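Local structure of DynF (Micromonospora chersina, 6UBL) at residues Lys99-Asn105 with Val135-Met141. The protein is of unknown function but belongs to the dynemicin (enediyne) biosynthetic pathway and holds a palmitic acid in its beta barrel, consistent with binding a long hydrophobic ligand. Numbering follows the deposited sequence.
Sequences KITVTLN and VGAIFDM. With PLM (palmitic acid), chain C.
Val102 and Phe139 turn to the same face of the sheet: with CG2 of Val102 anti to its carbonyl carbon, that methyl lies 3.7 Å from Phe139 CD2, while CG1, anti to the backbone N (chi1 -174°), stands over one ring face, offset toward the rim. The terminal methyl of palmitic acid, CG, meets the ring at Phe139 CZ (3.6 Å) and also touches Val102 CG1, so both side chains touch the end of the fatty-acid tail, consistent with their lining the hydrophobic pocket of the barrel. Strands 100-104 and 137-141 run antiparallel in the beta barrel, and Thr101-Asp140 and Thr103-Ile138 are hydrogen-bonded pairs between these two strands, with Asp140 N 2.8 Å from Thr101 O. Ile100 lies alongside Met141, its CD1 3.9 Å from Met141 CE, and Phe60 of strand 54-68 touches Ile100 as well. An alanine in place of Ile100, lacking CD1 and CG2, would probably leave Met141 CE without those two methyl contacts and freer to turn. Opposite the ligand-side face, the Ile138 side chain crosses that of Asn105 obliquely, its CG1 3.6 Å from Asn105 CA. A water takes a hydrogen bond from Asn105 ND2 and can give one to Ala137 O, while Asn105 OD1 accepts from Asp107 N.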
loop_
_atom_site.group_PDB
_atom_site.type_symbol
_atom_site.label_atom_id
_atom_site.label_comp_id
_atom_site.label_asym_id
_atom_site.label_seq_id
_atom_site.Cartn_x
_atom_site.Cartn_y
_atom_site.Cartn_z
ATOM N N LYS A 99 24.487 -9.103 6.712
ATOM C CA LYS A 99 23.569 -8.875 7.822
ATOM C C LYS A 99 22.664 -7.694 7.499
ATOM O O LYS A 99 23.146 -6.595 7.201
ATOM C CB LYS A 99 24.369 -8.589 9.096
ATOM C CG LYS A 99 23.549 -8.406 10.361
ATOM C CD LYS A 99 24.464 -8.233 11.573
ATOM C CE LYS A 99 23.901 -8.960 12.794
ATOM N NZ LYS A 99 24.946 -9.702 13.566
ATOM N N ILE A 100 21.355 -7.919 7.579
ATOM C CA ILE A 100 20.349 -6.917 7.252
ATOM C C ILE A 100 19.652 -6.517 8.548
ATOM O O ILE A 100 19.182 -7.382 9.307
ATOM C CB ILE A 100 19.330 -7.465 6.236
ATOM C CG1 ILE A 100 20.054 -7.978 4.979
ATOM C CG2 ILE A 100 18.303 -6.395 5.869
ATOM C CD1 ILE A 100 19.165 -8.767 4.028
ATOM N N THR A 101 19.590 -5.210 8.805
ATOM C CA THR A 101 18.916 -4.674 9.980
ATOM C C THR A 101 17.763 -3.797 9.524
ATOM O O THR A 101 17.960 -2.879 8.715
ATOM C CB THR A 101 19.898 -3.873 10.850
ATOM O OG1 THR A 101 20.972 -4.712 11.257
ATOM C CG2 THR A 101 19.184 -3.330 12.088
ATOM N N VAL A 102 16.569 -4.089 10.034
ATOM C CA VAL A 102 15.351 -3.395 9.642
ATOM C C VAL A 102 14.865 -2.557 10.812
ATOM O O VAL A 102 14.668 -3.072 11.917
ATOM C CB VAL A 102 14.275 -4.380 9.161
ATOM C CG1 VAL A 102 13.073 -3.626 8.631
ATOM C CG2 VAL A 102 14.833 -5.306 8.088
ATOM N N THR A 103 14.689 -1.260 10.565
ATOM C CA THR A 103 14.207 -0.304 11.550
ATOM C C THR A 103 13.149 0.560 10.876
ATOM O O THR A 103 12.842 0.384 9.695
ATOM C CB THR A 103 15.370 0.542 12.066
ATOM O OG1 THR A 103 15.996 1.202 10.965
ATOM C CG2 THR A 103 16.405 -0.335 12.777
ATOM N N LEU A 104 12.584 1.502 11.621
ATOM C CA LEU A 104 11.603 2.405 11.039
ATOM C C LEU A 104 12.253 3.606 10.360
ATOM O O LEU A 104 13.266 4.142 10.816
ATOM C CB LEU A 104 10.640 2.925 12.110
ATOM C CG LEU A 104 9.787 1.878 12.814
ATOM C CD1 LEU A 104 8.899 2.601 13.830
ATOM C CD2 LEU A 104 8.959 1.069 11.848
ATOM N N ASN A 105 11.627 4.044 9.277
ATOM C CA ASN A 105 11.992 5.302 8.636
ATOM C C ASN A 105 11.449 6.450 9.481
ATOM O O ASN A 105 10.228 6.568 9.630
ATOM C CB ASN A 105 11.377 5.355 7.246
ATOM C CG ASN A 105 11.811 6.575 6.457
ATOM O OD1 ASN A 105 12.255 7.573 7.021
ATOM N ND2 ASN A 105 11.663 6.505 5.137
ATOM N N VAL A 135 3.612 0.244 7.040
ATOM C CA VAL A 135 4.937 0.477 7.603
ATOM C C VAL A 135 5.873 1.130 6.601
ATOM O O VAL A 135 6.000 0.672 5.461
ATOM C CB VAL A 135 5.549 -0.832 8.128
ATOM C CG1 VAL A 135 6.973 -0.620 8.624
ATOM C CG2 VAL A 135 4.685 -1.407 9.236
ATOM N N GLY A 136 6.575 2.162 7.062
ATOM C CA GLY A 136 7.725 2.722 6.355
ATOM C C GLY A 136 9.008 2.275 7.027
ATOM O O GLY A 136 9.268 2.641 8.176
ATOM N N ALA A 137 9.812 1.478 6.331
ATOM C CA ALA A 137 10.974 0.837 6.924
ATOM C C ALA A 137 12.275 1.289 6.276
ATOM O O ALA A 137 12.294 1.871 5.190
ATOM C CB ALA A 137 10.860 -0.692 6.810
ATOM N N ILE A 138 13.375 0.985 6.973
ATOM C CA ILE A 138 14.728 1.135 6.454
ATOM C C ILE A 138 15.393 -0.230 6.529
ATOM O O ILE A 138 15.397 -0.858 7.596
ATOM C CB ILE A 138 15.547 2.128 7.298
ATOM C CG1 ILE A 138 14.845 3.491 7.365
ATOM C CG2 ILE A 138 16.963 2.258 6.729
ATOM C CD1 ILE A 138 14.827 4.204 6.054
ATOM N N PHE A 139 16.022 -0.654 5.432
ATOM C CA PHE A 139 16.741 -1.929 5.372
ATOM C C PHE A 139 18.225 -1.597 5.245
ATOM O O PHE A 139 18.676 -1.170 4.180
ATOM C CB PHE A 139 16.285 -2.763 4.160
ATOM C CG PHE A 139 14.827 -3.144 4.172
ATOM C CD1 PHE A 139 13.862 -2.227 3.783
ATOM C CD2 PHE A 139 14.427 -4.420 4.539
ATOM C CE1 PHE A 139 12.520 -2.568 3.780
ATOM C CE2 PHE A 139 13.078 -4.765 4.540
ATOM C CZ PHE A 139 12.130 -3.837 4.160
ATOM N N ASP A 140 18.977 -1.774 6.334
ATOM C CA ASP A 140 20.408 -1.484 6.343
ATOM C C ASP A 140 21.158 -2.734 5.888
ATOM O O ASP A 140 21.079 -3.782 6.535
ATOM C CB ASP A 140 20.825 -1.083 7.760
ATOM C CG ASP A 140 22.210 -0.442 7.828
ATOM O OD1 ASP A 140 22.859 -0.256 6.778
ATOM O OD2 ASP A 140 22.634 -0.119 8.957
ATOM N N MET A 141 21.888 -2.616 4.780
ATOM C CA MET A 141 22.621 -3.724 4.165
ATOM C C MET A 141 24.077 -3.298 4.025
ATOM O O MET A 141 24.562 -3.021 2.922
ATOM C CB MET A 141 22.002 -4.105 2.818
ATOM C CG MET A 141 20.522 -4.491 2.877
ATOM S SD MET A 141 19.929 -5.281 1.354
ATOM C CE MET A 141 18.234 -5.704 1.769
HETATM C C1 PLM C . -0.903 -4.577 19.278
HETATM O O1 PLM C . 0.224 -4.219 19.835
HETATM O O2 PLM C . -1.907 -4.814 19.899
HETATM C C2 PLM C . -0.829 -4.690 17.789
HETATM C C3 PLM C . 0.330 -5.487 17.250
HETATM C C4 PLM C . 0.220 -5.532 15.756
HETATM C C5 PLM C . 1.513 -5.617 15.036
HETATM C C6 PLM C . 1.329 -5.562 13.538
HETATM C C7 PLM C . 2.213 -6.562 12.844
HETATM C C8 PLM C . 3.641 -6.496 13.325
HETATM C C9 PLM C . 4.319 -5.183 13.042
HETATM C CA PLM C . 5.076 -5.209 11.742
HETATM C CB PLM C . 6.397 -5.940 11.878
HETATM C CC PLM C . 7.489 -5.276 11.095
HETATM C CD PLM C . 7.927 -6.015 9.859
HETATM C CE PLM C . 8.456 -5.061 8.820
HETATM C CF PLM C . 9.357 -5.667 7.789
HETATM C CG PLM C . 9.849 -4.654 6.818
HETATM O O HOH W 1 10.546 3.922 4.383
#